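Local coordinates for protein frataxin homolog, mitochondrial (Saccharomyces cerevisiae, PDB 3OEQ) that delivers ferrous iron for heme and iron-sulfur cluster synthesis, oxidises it to the ferric form and stores excess metal as a mineral inside oligomers, at residues A[25-29]-A[96-100]; A[46-50]-A[60-64]. The protein carries 1 engineered substitution. All coordinates share one frame; numbering follows the deposited sequence.

Contact 1: residues A[25-29]-A[96-100]; sequences EADDY and GEWVS
Glu97 OE2 lies between two groups: it meets CE1 of Tyr29 across the contact at 3.5 Å, near the plane of that ring and at its edge, and it accepts a weak hydrogen bond of 3.5 Å from the backbone N of Trp98. The carboxylate is turned almost square to the phenol, their planes 87° apart. This is a helix-on-sheet contact of the frataxin alpha/beta sandwich, in which the start of helix 25-37 lies against the strand 98-100 that ends the antiparallel sheet within this chain. No hydrogen bond links the two segments, and the join depends on Trp98. Its indole leaves the strand with CG beside the backbone N and is carried to the helix. There the five-membered ring meets the Tyr29 ring obliquely, with centroids 4.6 Å apart and planes inclined at 58°, as the two side chains slide past each other in opposite directions. The benzo end of the indole reaches back toward the first turn of the helix, bringing CZ2 to 4.0 Å from Glu25 CB and CH2 to 3.8 Å from Ala26 CB. The small Ala26 side chain is consistent with this close approach, Trp98 CZ2 lying 3.4 Å from Ala26 N. Replacing Trp98 by an alanine would probably open a gap beneath the helix and take from Tyr29 and Ala26 the apolar surface they share. Leu93 of the neighbouring strand and Leu107 of helix 107-120 also pack on the indole, so that it sits where both helices meet the sheet. Tyr29 CG stands anti to the backbone N (chi1 -168°), which extends the phenol past the indole to where its OH and Thr108 OG1 of that second helix share a hydrogen bond.

Contact 2: residues A[46-50]-A[60-64]; sequences DCIPD and LEIPA
A short backbone link backed by apolar packing closes the open end of the hairpin made by strands 50-53 and 57-61, at the border of the antiparallel sheet. The chains run roughly antiparallel, and a single hydrogen bond joins them: Glu61 N donates to Asp50 O over 3.0 Å. The bond is bent, with 133° at the hydrogen, and the donor is tilted 23° from the carbonyl plane. Beyond it no further backbone bond forms, and Pro63, which has no N-H, could give none to 46-50; side chains and main-chain edges share the rest of the contact. Ile48 and Ile62 lie side by side and point the same way, with Ile48 CG2 touching Ile62 CG1 at 3.8 Å. In Ile48 CG1 takes the crowded position between N and the carbonyl carbon (chi1 80°), which turns CG2 toward the Ile62 side chain and makes that methyl the branch in contact. Ile62 and Leu60 are both buried and both pack on Tyr68 of strand 68-71, which ties this end of the hairpin to the next strand. The two proline rings approach each other through their CD atoms, 3.4 Å apart between Pro49 CD and Pro63 CD. Pro49 also crosses the Glu61 side chain at about a right angle, its CG 3.9 Å from Glu61 CB. A CA-H...O contact of 3.5 Å from Ile48 CA to Glu61 O adds a weaker polar link, and Ser41 OG hydrogen-bonds Ile48 O from outside. Glu61 further packs on Pro11 of the third subunit. Asp50 OD2 and Glu61 OE1 are like charges 5.6 Å apart, so the chemistry implies that backbone polarity and aliphatic carbon hold the segments together, with no attraction between charges to help.

Both contacts reach the same antiparallel sheet, but near its opposite borders: contact 1 at strand 98-100, contact 2 at the hairpin of strands 50-53 and 57-61. Their centres are about 24 Å apart and they do not touch, although contact 2 is nested along the chain inside the loop closed by contact 1. Contact 1, its centre about 6 Å from the centre of the chain, joins helix to sheet through aromatic carbon. Contact 2, its centre about 19 Å from that point, mixes buried aliphatic groups with exposed prolines and uses a backbone bond. The pair illustrates how layers meet through side chains, while adjacent segments at a sheet edge also bond through their main chains.

Contact 1: residues A[25-29]-A[96-100]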
loop_
_atom_site.group_PDB
_atom_site.type_symbol
_atom_site.label_atom_id
_atom_site.label_comp_id
_atom_site.label_asym_id
_atom_site.label_seq_id
_atom_site.Cartn_x
_atom_site.Cartn_y
_atom_site.Cartn_z
ATOM N N GLU A 25 -9.204 -8.457 -0.985
ATOM C CA GLU A 25 -8.644 -9.311 -1.988
ATOM C C GLU A 25 -7.720 -10.367 -1.372
ATOM O O GLU A 25 -7.586 -11.489 -1.872
ATOM C CB GLU A 25 -7.959 -8.455 -3.027
ATOM C CG GLU A 25 -7.698 -7.052 -2.530
ATOM C CD GLU A 25 -8.822 -6.112 -2.808
ATOM O OE1 GLU A 25 -9.025 -5.763 -3.992
ATOM O OE2 GLU A 25 -9.483 -5.709 -1.840
ATOM N N ALA A 26 -7.111 -10.017 -0.252
ATOM C CA ALA A 26 -6.382 -10.988 0.555
ATOM C C ALA A 26 -7.293 -12.059 1.151
ATOM O O ALA A 26 -6.928 -13.228 1.148
ATOM C CB ALA A 26 -5.614 -10.296 1.633
ATOM N N ASP A 27 -8.470 -11.659 1.656
ATOM C CA ASP A 27 -9.495 -12.591 2.141
ATOM C C ASP A 27 -9.933 -13.594 1.060
ATOM O O ASP A 27 -9.985 -14.804 1.302
ATOM C CB ASP A 27 -10.696 -11.842 2.721
ATOM C CG ASP A 27 -10.603 -11.641 4.228
ATOM O OD1 ASP A 27 -11.519 -11.063 4.806
ATOM O OD2 ASP A 27 -9.626 -12.060 4.854
ATOM N N ASP A 28 -10.198 -13.066 -0.131
ATOM C CA ASP A 28 -10.505 -13.852 -1.316
ATOM C C ASP A 28 -9.456 -14.909 -1.579
ATOM O O ASP A 28 -9.795 -16.057 -1.866
ATOM C CB ASP A 28 -10.611 -12.950 -2.554
ATOM C CG ASP A 28 -12.007 -12.365 -2.765
ATOM O OD1 ASP A 28 -12.977 -12.718 -2.043
ATOM O OD2 ASP A 28 -12.097 -11.535 -3.688
ATOM N N TYR A 29 -8.180 -14.522 -1.483
ATOM C CA TYR A 29 -7.055 -15.435 -1.768
ATOM C C TYR A 29 -6.978 -16.591 -0.802
ATOM O O TYR A 29 -6.830 -17.729 -1.194
ATOM C CB TYR A 29 -5.736 -14.680 -1.755
ATOM C CG TYR A 29 -4.605 -15.488 -2.307
ATOM C CD1 TYR A 29 -4.368 -15.536 -3.667
ATOM C CD2 TYR A 29 -3.758 -16.192 -1.474
ATOM C CE1 TYR A 29 -3.330 -16.269 -4.184
ATOM C CE2 TYR A 29 -2.718 -16.929 -1.984
ATOM C CZ TYR A 29 -2.516 -16.962 -3.344
ATOM O OH TYR A 29 -1.489 -17.692 -3.861
ATOM N N GLY A 96 -3.376 -8.582 -10.659
ATOM C CA GLY A 96 -4.309 -9.618 -10.302
ATOM C C GLY A 96 -3.666 -10.781 -9.594
ATOM O O GLY A 96 -4.369 -11.600 -9.039
ATOM N N GLU A 97 -2.341 -10.885 -9.604
ATOM C CA GLU A 97 -1.708 -11.919 -8.771
ATOM C C GLU A 97 -0.752 -11.376 -7.691
ATOM O O GLU A 97 -0.250 -10.269 -7.794
ATOM C CB GLU A 97 -1.139 -13.104 -9.603
ATOM C CG GLU A 97 -0.882 -14.464 -8.812
ATOM C CD GLU A 97 -2.117 -15.232 -8.340
ATOM O OE1 GLU A 97 -2.443 -16.259 -8.964
ATOM O OE2 GLU A 97 -2.720 -14.841 -7.331
ATOM N N TRP A 98 -0.562 -12.181 -6.648
ATOM C CA TRP A 98 0.125 -11.812 -5.413
ATOM C C TRP A 98 1.612 -12.075 -5.485
ATOM O O TRP A 98 2.060 -13.188 -5.619
ATOM C CB TRP A 98 -0.497 -12.542 -4.208
ATOM C CG TRP A 98 -1.887 -12.109 -3.913
ATOM C CD1 TRP A 98 -3.025 -12.589 -4.463
ATOM C CD2 TRP A 98 -2.286 -11.070 -3.009
ATOM N NE1 TRP A 98 -4.105 -11.926 -3.969
ATOM C CE2 TRP A 98 -3.681 -10.990 -3.066
ATOM C CE3 TRP A 98 -1.595 -10.196 -2.158
ATOM C CZ2 TRP A 98 -4.391 -10.073 -2.313
ATOM C CZ3 TRP A 98 -2.302 -9.305 -1.430
ATOM C CH2 TRP A 98 -3.672 -9.242 -1.507
ATOM N N VAL A 99 2.357 -11.007 -5.311
ATOM C CA VAL A 99 3.735 -10.884 -5.725
ATOM C C VAL A 99 4.569 -10.349 -4.590
ATOM O O VAL A 99 4.168 -9.459 -3.869
ATOM C CB VAL A 99 3.803 -9.966 -6.978
ATOM C CG1 VAL A 99 4.890 -8.900 -6.889
ATOM C CG2 VAL A 99 3.884 -10.812 -8.245
ATOM N N SER A 100 5.735 -10.939 -4.431
ATOM C CA SER A 100 6.715 -10.553 -3.428
ATOM C C SER A 100 7.290 -9.138 -3.588
ATOM O O SER A 100 7.771 -8.761 -4.643
ATOM C CB SER A 100 7.826 -11.597 -3.436
ATOM O OG SER A 100 9.051 -11.055 -3.033
#

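Contact 2: residues A[46-50]-A[60-64]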
loop_
_atom_site.group_PDB
_atom_site.type_symbol
_atom_site.label_atom_id
_atom_site.label_comp_id
_atom_site.label_asym_id
_atom_site.label_seq_id
_atom_site.Cartn_x
_atom_site.Cartn_y
_atom_site.Cartn_z
ATOM N N ASP A 46 0.849 -39.248 3.779
ATOM C CA ASP A 46 0.649 -39.120 5.222
ATOM C C ASP A 46 0.866 -37.635 5.631
ATOM O O ASP A 46 0.216 -37.135 6.549
ATOM C CB ASP A 46 1.601 -40.044 6.004
ATOM N N CYS A 47 1.694 -36.931 4.853
ATOM C CA CYS A 47 2.595 -35.862 5.320
ATOM C C CYS A 47 2.176 -34.364 5.245
ATOM O O CYS A 47 3.033 -33.469 5.350
ATOM C CB CYS A 47 3.922 -36.030 4.585
ATOM S SG CYS A 47 3.662 -35.949 2.799
ATOM N N ILE A 48 0.884 -34.095 5.069
ATOM C CA ILE A 48 0.326 -32.761 5.302
ATOM C C ILE A 48 -0.995 -32.894 6.081
ATOM O O ILE A 48 -2.072 -32.746 5.500
ATOM C CB ILE A 48 0.178 -31.921 3.978
ATOM C CG1 ILE A 48 -1.056 -32.291 3.170
ATOM C CG2 ILE A 48 1.398 -32.076 3.080
ATOM C CD1 ILE A 48 -1.107 -31.605 1.823
ATOM N N PRO A 49 -0.916 -33.190 7.404
ATOM C CA PRO A 49 -2.091 -33.612 8.209
ATOM C C PRO A 49 -3.202 -32.582 8.475
ATOM O O PRO A 49 -4.337 -32.991 8.727
ATOM C CB PRO A 49 -1.472 -34.069 9.541
ATOM C CG PRO A 49 -0.199 -33.321 9.639
ATOM C CD PRO A 49 0.310 -33.165 8.221
ATOM N N ASP A 50 -2.877 -31.279 8.438
ATOM C CA ASP A 50 -3.809 -30.202 8.824
ATOM C C ASP A 50 -3.564 -28.862 8.123
ATOM O O ASP A 50 -2.428 -28.447 7.910
ATOM C CB ASP A 50 -3.787 -29.990 10.340
ATOM C CG ASP A 50 -5.085 -29.409 10.876
ATOM O OD1 ASP A 50 -6.035 -29.153 10.112
ATOM O OD2 ASP A 50 -5.167 -29.216 12.093
ATOM N N LEU A 60 -0.567 -24.182 8.275
ATOM C CA LEU A 60 -0.436 -25.374 7.456
ATOM C C LEU A 60 0.652 -26.322 8.000
ATOM O O LEU A 60 1.838 -26.063 7.809
ATOM C CB LEU A 60 -0.206 -24.990 5.986
ATOM C CG LEU A 60 0.102 -26.070 4.943
ATOM C CD1 LEU A 60 -1.085 -26.949 4.694
ATOM C CD2 LEU A 60 0.642 -25.491 3.631
ATOM N N GLU A 61 0.227 -27.401 8.682
ATOM C CA GLU A 61 1.121 -28.507 9.132
ATOM C C GLU A 61 1.682 -29.354 8.003
ATOM O O GLU A 61 0.964 -29.968 7.232
ATOM C CB GLU A 61 0.420 -29.468 10.087
ATOM C CG GLU A 61 -0.366 -28.818 11.181
ATOM C CD GLU A 61 0.384 -28.795 12.456
ATOM O OE1 GLU A 61 0.341 -29.789 13.192
ATOM O OE2 GLU A 61 1.010 -27.767 12.713
ATOM N N ILE A 62 2.993 -29.394 7.942
ATOM C CA ILE A 62 3.685 -30.166 6.957
ATOM C C ILE A 62 4.932 -30.677 7.690
ATOM O O ILE A 62 5.974 -30.009 7.635
ATOM C CB ILE A 62 4.007 -29.300 5.716
ATOM C CG1 ILE A 62 2.745 -29.050 4.902
ATOM C CG2 ILE A 62 5.075 -29.943 4.843
ATOM C CD1 ILE A 62 3.020 -28.365 3.631
ATOM N N PRO A 63 4.823 -31.860 8.378
ATOM C CA PRO A 63 5.797 -32.417 9.328
ATOM C C PRO A 63 7.169 -32.609 8.731
ATOM O O PRO A 63 8.149 -32.435 9.428
ATOM C CB PRO A 63 5.194 -33.768 9.679
ATOM C CG PRO A 63 3.756 -33.596 9.396
ATOM C CD PRO A 63 3.734 -32.822 8.157
ATOM N N ALA A 64 7.237 -32.955 7.448
ATOM C CA ALA A 64 8.492 -32.911 6.692
ATOM C C ALA A 64 9.348 -31.637 6.932
ATOM O O ALA A 64 10.561 -31.733 7.116
ATOM C CB ALA A 64 8.207 -33.108 5.199
#